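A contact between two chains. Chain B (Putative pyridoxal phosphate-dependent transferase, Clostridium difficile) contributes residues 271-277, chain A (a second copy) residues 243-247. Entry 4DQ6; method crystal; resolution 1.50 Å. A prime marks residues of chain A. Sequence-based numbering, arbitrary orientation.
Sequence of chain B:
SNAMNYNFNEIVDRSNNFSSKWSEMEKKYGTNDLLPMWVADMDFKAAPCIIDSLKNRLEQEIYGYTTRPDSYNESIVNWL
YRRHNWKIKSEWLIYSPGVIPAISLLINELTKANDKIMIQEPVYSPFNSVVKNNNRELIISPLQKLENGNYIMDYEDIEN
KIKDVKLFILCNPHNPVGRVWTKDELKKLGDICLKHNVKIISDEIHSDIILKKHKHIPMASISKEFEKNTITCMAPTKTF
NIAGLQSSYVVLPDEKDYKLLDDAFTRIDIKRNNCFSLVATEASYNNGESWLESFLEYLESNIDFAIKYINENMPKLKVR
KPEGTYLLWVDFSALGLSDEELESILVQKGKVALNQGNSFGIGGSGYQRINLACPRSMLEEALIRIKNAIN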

# COMPACT_ATOMS: atom_id res chain seq x y z
N LYS B 271 -3.88 4.70 -4.49
CA LYS B 271 -5.13 4.59 -5.21
C LYS B 271 -5.45 3.19 -5.72
O LYS B 271 -6.60 2.84 -5.76
CB LYS B 271 -5.09 5.47 -6.45
CG LYS B 271 -5.01 6.93 -6.12
CD LYS B 271 -6.45 7.45 -5.97
CE LYS B 271 -6.47 8.68 -5.15
NZ LYS B 271 -7.87 9.18 -5.00
N ARG B 272 -4.42 2.46 -6.15
CA ARG B 272 -4.66 1.16 -6.80
C ARG B 272 -4.46 -0.03 -5.85
O ARG B 272 -3.58 -0.04 -5.01
CB ARG B 272 -3.72 0.99 -7.96
CG ARG B 272 -3.86 2.04 -9.04
CD ARG B 272 -3.11 1.67 -10.34
NE ARG B 272 -3.26 2.76 -11.32
CZ ARG B 272 -4.37 2.93 -12.06
NH1 ARG B 272 -5.31 1.99 -12.09
NH2 ARG B 272 -4.47 3.93 -12.90
N ASN B 273 -5.29 -1.04 -6.04
CA ASN B 273 -5.05 -2.33 -5.44
C ASN B 273 -3.80 -2.92 -6.15
O ASN B 273 -3.54 -2.61 -7.31
CB ASN B 273 -6.16 -3.36 -5.75
CG ASN B 273 -7.44 -3.14 -5.00
OD1 ASN B 273 -8.20 -2.26 -5.39
ND2 ASN B 273 -7.77 -4.03 -4.09
N ASN B 274 -3.04 -3.73 -5.42
CA ASN B 274 -2.04 -4.58 -6.10
C ASN B 274 -2.83 -5.64 -6.87
O ASN B 274 -4.00 -5.95 -6.65
CB ASN B 274 -0.99 -5.16 -5.16
CG ASN B 274 -1.53 -6.22 -4.25
OD1 ASN B 274 -1.92 -7.30 -4.74
ND2 ASN B 274 -1.54 -5.97 -2.95
N CYS B 275 -2.14 -6.22 -7.78
CA CYS B 275 -2.87 -7.09 -8.73
C CYS B 275 -3.50 -8.34 -8.08
O CYS B 275 -4.49 -8.92 -8.58
CB CYS B 275 -2.00 -7.43 -9.95
SG CYS B 275 -0.54 -8.34 -9.56
N PHE B 276 -2.89 -8.83 -7.00
CA PHE B 276 -3.41 -10.02 -6.32
C PHE B 276 -4.55 -9.73 -5.36
O PHE B 276 -5.51 -10.44 -5.25
CB PHE B 276 -2.25 -10.79 -5.69
CG PHE B 276 -1.35 -11.45 -6.72
CD1 PHE B 276 -1.82 -12.50 -7.53
CD2 PHE B 276 -0.02 -11.05 -6.88
CE1 PHE B 276 -1.01 -13.02 -8.45
CE2 PHE B 276 0.79 -11.62 -7.81
CZ PHE B 276 0.29 -12.66 -8.59
N SER B 277 -4.40 -8.66 -4.60
CA SER B 277 -5.46 -8.14 -3.78
C SER B 277 -6.78 -7.97 -4.57
O SER B 277 -7.89 -8.33 -4.11
CB SER B 277 -4.99 -6.77 -3.23
OG SER B 277 -6.03 -5.99 -2.80
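Chain A 243-247: AGLQS

How does the chain A segment lie on chain B? Chain B runs as an extended loop through Arg272, Asn273 and Asn274 and then turns into a helix at Cys275. Ala243′, Gly244′ and Leu245′ have helical backbone angles, and the N of Gln246′ donates to the O of Ala243′ at 3.2 Å, which closes a turn. Gln246′ itself has a positive phi of 62°. The CA atoms come nearest at Asn274 and Gly244′, 5.0 Å apart. From there the pairing runs in opposite senses along the two sequences: Gln246′ reaches back to Arg272, while Gly244′ meets Cys275. Together the stretches bury 272 Å².

Which hydrogen bonds join the two chains directly? There are two, and both end on a backbone carbonyl. The N of Cys275 donates to the O of Gly244′ at 2.8 Å, with an angle of 157° at the hydrogen. Lying in the first turn of a helix, this NH has no carbonyl of a preceding turn to bind, and the neighbouring chain supplies one. The O of Gly244′ also lies 3.1 Å from Asn274 CB, a close contact and not a hydrogen bond. The second bond comes from the side chain of Gln246′, whose CA-to-CB bond points toward chain B; chi1 is in m and chi2 in t, and NE2 of Gln246′ donates to the O of Arg272 at 3.0 Å and a nearly straight 166°.

Which bonds lie within chain B, and where does water link the chains? Asn274 caps the helix: its OD1 accepts from the N of Ser277 at 2.8 Å and, weakly, from the N of Phe276 at 2.9 Å. Asn273, whose CB points away from chain A, uses ND2 to donate to Ser277 OG at 2.9 Å. With OD1 of Asn274 engaged in the cap, its ND2 donates to a water 3.0 Å away, and that water donates to Gln246′ OE1 at 2.8 Å. A second water donates to Gln246′ OE1 at 2.9 Å and weakly to Arg272 O at 3.4 Å. The Gln246′ amide thus binds chain B directly through NE2 and through water at OE1.

Where do apolar groups meet? Although the CA-to-CB bond of Leu245′ points away from chain B, the end of the side chain comes nearer. Its CD2 methyl lies 3.7 Å from Cys275 SG and also 3.7 Å from Phe276 CE2, approaching the ring obliquely. One methyl therefore touches two successive residues of the helix start, adding an apolar patch beside the polar contacts.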

# COMPACT_ATOMS: atom_id res chain seq x y z
N ALA A 243 4.95 -3.13 -11.34
CA ALA A 243 4.25 -1.97 -10.66
C ALA A 243 3.00 -2.47 -9.95
O ALA A 243 2.61 -1.93 -8.92
CB ALA A 243 3.90 -0.85 -11.63
N GLY A 244 2.37 -3.51 -10.51
CA GLY A 244 1.19 -4.13 -9.93
C GLY A 244 1.44 -4.83 -8.61
O GLY A 244 0.47 -5.13 -7.89
N LEU A 245 2.72 -5.14 -8.30
CA LEU A 245 3.04 -5.76 -7.02
C LEU A 245 3.29 -4.73 -5.92
O LEU A 245 3.16 -5.08 -4.77
CB LEU A 245 4.21 -6.74 -7.13
CG LEU A 245 4.07 -7.80 -8.22
CD1 LEU A 245 5.23 -8.80 -8.22
CD2 LEU A 245 2.77 -8.53 -8.01
N GLN A 246 3.61 -3.48 -6.29
CA GLN A 246 3.82 -2.34 -5.35
C GLN A 246 5.00 -2.55 -4.40
O GLN A 246 4.95 -3.36 -3.43
CB GLN A 246 2.54 -2.02 -4.59
CG GLN A 246 1.37 -1.89 -5.52
CD GLN A 246 0.06 -1.51 -4.85
OE1 GLN A 246 -0.21 -1.86 -3.69
NE2 GLN A 246 -0.78 -0.84 -5.60
N SER A 247 6.12 -2.09 -4.83
CA SER A 247 7.32 -2.16 -4.01
C SER A 247 8.23 -1.06 -4.40
O SER A 247 8.53 -0.88 -5.57
CB SER A 247 8.04 -3.48 -4.33
OG SER A 247 9.34 -3.61 -3.73
O HOH W 1 0.11 -3.79 -1.71
O HOH W 2 -1.81 -0.09 -2.05